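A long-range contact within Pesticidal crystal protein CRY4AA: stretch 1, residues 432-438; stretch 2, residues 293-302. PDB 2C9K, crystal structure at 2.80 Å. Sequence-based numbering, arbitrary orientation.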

# COMPACT_ATOMS: atom_id res chain seq x y z
N HIS A 432 -4.55 -3.46 -8.12
CA HIS A 432 -3.57 -2.45 -8.49
C HIS A 432 -3.74 -2.01 -9.93
O HIS A 432 -4.30 -2.74 -10.74
CB HIS A 432 -2.14 -2.97 -8.28
CG HIS A 432 -1.74 -3.14 -6.84
ND1 HIS A 432 -2.27 -4.12 -6.03
CD2 HIS A 432 -0.84 -2.46 -6.09
CE1 HIS A 432 -1.71 -4.04 -4.84
NE2 HIS A 432 -0.84 -3.05 -4.84
N ILE A 433 -3.26 -0.81 -10.23
CA ILE A 433 -3.31 -0.25 -11.58
C ILE A 433 -1.91 0.25 -11.95
O ILE A 433 -1.15 0.69 -11.09
CB ILE A 433 -4.28 0.96 -11.66
CG1 ILE A 433 -3.70 2.14 -10.86
CG2 ILE A 433 -5.67 0.56 -11.17
CD1 ILE A 433 -4.47 3.43 -11.04
N LEU A 434 -1.58 0.20 -13.24
CA LEU A 434 -0.26 0.65 -13.68
C LEU A 434 -0.11 2.14 -13.39
O LEU A 434 -1.05 2.90 -13.58
CB LEU A 434 -0.07 0.40 -15.18
CG LEU A 434 1.38 0.68 -15.60
CD1 LEU A 434 2.28 -0.37 -14.99
CD2 LEU A 434 1.51 0.68 -17.11
N SER A 435 1.06 2.57 -12.95
CA SER A 435 1.22 3.98 -12.66
C SER A 435 2.42 4.62 -13.31
O SER A 435 2.49 5.84 -13.42
CB SER A 435 1.30 4.19 -11.14
OG SER A 435 2.47 3.61 -10.61
N PHE A 436 3.36 3.80 -13.78
CA PHE A 436 4.59 4.31 -14.38
C PHE A 436 5.48 3.17 -14.90
O PHE A 436 5.38 2.03 -14.43
CB PHE A 436 5.37 5.08 -13.30
CG PHE A 436 6.23 6.18 -13.83
CD1 PHE A 436 5.67 7.40 -14.20
CD2 PHE A 436 7.62 6.04 -13.87
CE1 PHE A 436 6.47 8.46 -14.62
CE2 PHE A 436 8.43 7.09 -14.29
CZ PHE A 436 7.85 8.31 -14.66
N ILE A 437 6.36 3.49 -15.85
CA ILE A 437 7.30 2.50 -16.38
C ILE A 437 8.68 3.15 -16.54
O ILE A 437 8.86 3.96 -17.44
CB ILE A 437 6.88 1.97 -17.76
CG1 ILE A 437 5.60 1.14 -17.63
CG2 ILE A 437 7.99 1.10 -18.32
CD1 ILE A 437 5.15 0.52 -18.95
N LYS A 438 9.62 2.80 -15.66
CA LYS A 438 10.98 3.35 -15.73
C LYS A 438 11.87 2.35 -16.43
O LYS A 438 11.49 1.21 -16.64
CB LYS A 438 11.54 3.63 -14.33
CG LYS A 438 11.24 5.02 -13.81
CD LYS A 438 11.65 5.20 -12.36
CE LYS A 438 13.16 5.22 -12.20
NZ LYS A 438 13.81 6.49 -12.64
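Stretch 2 293-302: FTWLDSLNFY

Stretch 2 is extended for most of its length and crosses stretch 1, itself a strand throughout, at a steep angle: the N-to-C directions of the two strands make 75°, and their axes approach to 6.1 Å. At such an angle two strands cannot run side by side and pair rung by rung, and no direct hydrogen bond joins them. What holds the contact together is side-chain packing and one water, over a modest 382 Å² of buried surface counted on both sides.

The backbones come nearest at Ser435 and Leu296, whose CA atoms lie 5.2 Å apart. From there the strands diverge; at the next matched pair, CA of Ile437 and CA of Leu299 are already 8.2 Å apart, and longer side-chain reach makes up the difference. The water sits near the crossing, accepting from Leu296 N at 2.8 Å and donating to Leu434 O at 2.8 Å, so it links a backbone donor and acceptor that do not meet directly.

Leu296 is the main bump of stretch 2, with the largest area covered by the other strand. Its CB points toward stretch 1, and its two methyls meet different surfaces: CD1 lies 3.9 Å from Ser435 O, while CD2 packs 3.7 Å from Leu434 CD2. The small side chain of Ser435 leaves sideways, so the Leu296 methyl meets main chain there. Leu434 also starts out sideways, but its end comes nearer, and its CD2 is shared: besides Leu296 it touches Leu299, CD2 to CD2, at 3.7 Å. The three methyls, Leu434 CD2, Leu296 CD2 and Leu299 CD2, form a compact triangle, with Leu434 CD2 resting over the cleft between the other two.

Beyond this cluster Ile437, directed toward stretch 2 in the m, t rotamer, repeats the pattern. Its CD1 lies 3.9 Å from Leu299 CD2 and 4.1 Å from Phe301 CZ, where it meets the ring at its edge, near the ring plane. Leu299 therefore receives a methyl from Leu434 and another from Ile437, with chi angles that fall between the usual wells. Phe301 leaves its backbone sideways and brings only the end of its ring into reach.

Toward the start of both stretches, Ile433 extends CD1 to within 3.9 Å of Trp295 CZ3, approaching the ring obliquely. Trp295 has its CB directed away, yet the large indole brings its far end back to the contact.

The rule to read here is economical: at a steep crossing, set a small residue opposite a leucine at the closest point, let a water serve the backbone there, and let the methyls of branched side chains pack against each other from the crossing outward.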

# COMPACT_ATOMS: atom_id res chain seq x y z
N PHE A 293 1.05 11.71 -5.34
CA PHE A 293 0.41 10.67 -6.13
C PHE A 293 0.17 11.10 -7.59
O PHE A 293 -0.29 12.22 -7.84
CB PHE A 293 -0.92 10.27 -5.49
CG PHE A 293 -1.48 9.00 -6.03
CD1 PHE A 293 -1.08 7.78 -5.51
CD2 PHE A 293 -2.38 9.01 -7.09
CE1 PHE A 293 -1.58 6.59 -6.04
CE2 PHE A 293 -2.88 7.83 -7.62
CZ PHE A 293 -2.48 6.62 -7.10
N THR A 294 0.51 10.24 -8.55
CA THR A 294 0.30 10.58 -9.96
C THR A 294 -0.56 9.54 -10.69
O THR A 294 -0.56 8.36 -10.35
CB THR A 294 1.63 10.73 -10.76
OG1 THR A 294 2.30 9.46 -10.83
CG2 THR A 294 2.54 11.75 -10.13
N TRP A 295 -1.29 10.01 -11.70
CA TRP A 295 -2.12 9.13 -12.51
C TRP A 295 -1.51 9.05 -13.92
O TRP A 295 -1.11 10.05 -14.49
CB TRP A 295 -3.54 9.66 -12.57
CG TRP A 295 -4.15 9.83 -11.23
CD1 TRP A 295 -4.12 10.95 -10.45
CD2 TRP A 295 -4.87 8.85 -10.50
NE1 TRP A 295 -4.80 10.73 -9.28
CE2 TRP A 295 -5.27 9.44 -9.28
CE3 TRP A 295 -5.23 7.52 -10.75
CZ2 TRP A 295 -6.01 8.76 -8.32
CZ3 TRP A 295 -5.96 6.84 -9.79
CH2 TRP A 295 -6.34 7.46 -8.59
N LEU A 296 -1.45 7.84 -14.46
CA LEU A 296 -0.86 7.63 -15.77
C LEU A 296 -1.75 8.05 -16.93
O LEU A 296 -2.73 7.37 -17.22
CB LEU A 296 -0.51 6.14 -15.92
CG LEU A 296 0.28 5.74 -17.17
CD1 LEU A 296 1.62 6.50 -17.18
CD2 LEU A 296 0.50 4.23 -17.17
N ASP A 297 -1.40 9.15 -17.59
CA ASP A 297 -2.18 9.62 -18.75
C ASP A 297 -1.97 8.75 -19.99
O ASP A 297 -2.93 8.32 -20.63
CB ASP A 297 -1.83 11.06 -19.11
CG ASP A 297 -2.47 12.06 -18.19
OD1 ASP A 297 -3.60 11.77 -17.75
OD2 ASP A 297 -1.88 13.12 -17.92
N SER A 298 -0.70 8.50 -20.32
CA SER A 298 -0.39 7.68 -21.49
C SER A 298 1.03 7.11 -21.49
O SER A 298 1.92 7.62 -20.82
CB SER A 298 -0.59 8.51 -22.77
OG SER A 298 0.26 9.65 -22.79
N LEU A 299 1.20 6.03 -22.26
CA LEU A 299 2.49 5.36 -22.42
C LEU A 299 2.96 5.65 -23.85
O LEU A 299 2.24 5.44 -24.81
CB LEU A 299 2.31 3.86 -22.21
CG LEU A 299 2.77 3.29 -20.86
CD1 LEU A 299 2.64 4.34 -19.77
CD2 LEU A 299 1.96 2.05 -20.54
N ASN A 300 4.18 6.15 -23.98
CA ASN A 300 4.70 6.51 -25.30
C ASN A 300 6.00 5.79 -25.64
O ASN A 300 7.06 6.14 -25.14
CB ASN A 300 4.92 8.02 -25.33
CG ASN A 300 3.69 8.79 -24.84
OD1 ASN A 300 2.77 9.05 -25.61
ND2 ASN A 300 3.68 9.12 -23.56
N PHE A 301 5.90 4.78 -26.50
CA PHE A 301 7.06 3.99 -26.92
C PHE A 301 7.46 4.26 -28.37
O PHE A 301 6.64 4.14 -29.28
CB PHE A 301 6.77 2.49 -26.77
CG PHE A 301 6.77 2.01 -25.36
CD1 PHE A 301 5.76 2.39 -24.48
CD2 PHE A 301 7.78 1.18 -24.89
CE1 PHE A 301 5.76 1.94 -23.15
CE2 PHE A 301 7.79 0.73 -23.57
CZ PHE A 301 6.78 1.11 -22.70
N TYR A 302 8.72 4.62 -28.58
CA TYR A 302 9.22 4.87 -29.93
C TYR A 302 9.72 3.57 -30.56
O TYR A 302 10.40 2.78 -29.92
CB TYR A 302 10.39 5.86 -29.91
CG TYR A 302 10.04 7.27 -29.52
CD1 TYR A 302 10.13 7.68 -28.19
CD2 TYR A 302 9.68 8.21 -30.48
CE1 TYR A 302 9.86 9.01 -27.83
CE2 TYR A 302 9.41 9.53 -30.13
CZ TYR A 302 9.50 9.92 -28.81
OH TYR A 302 9.23 11.22 -28.47
O HOH W 1 -1.81 5.50 -13.05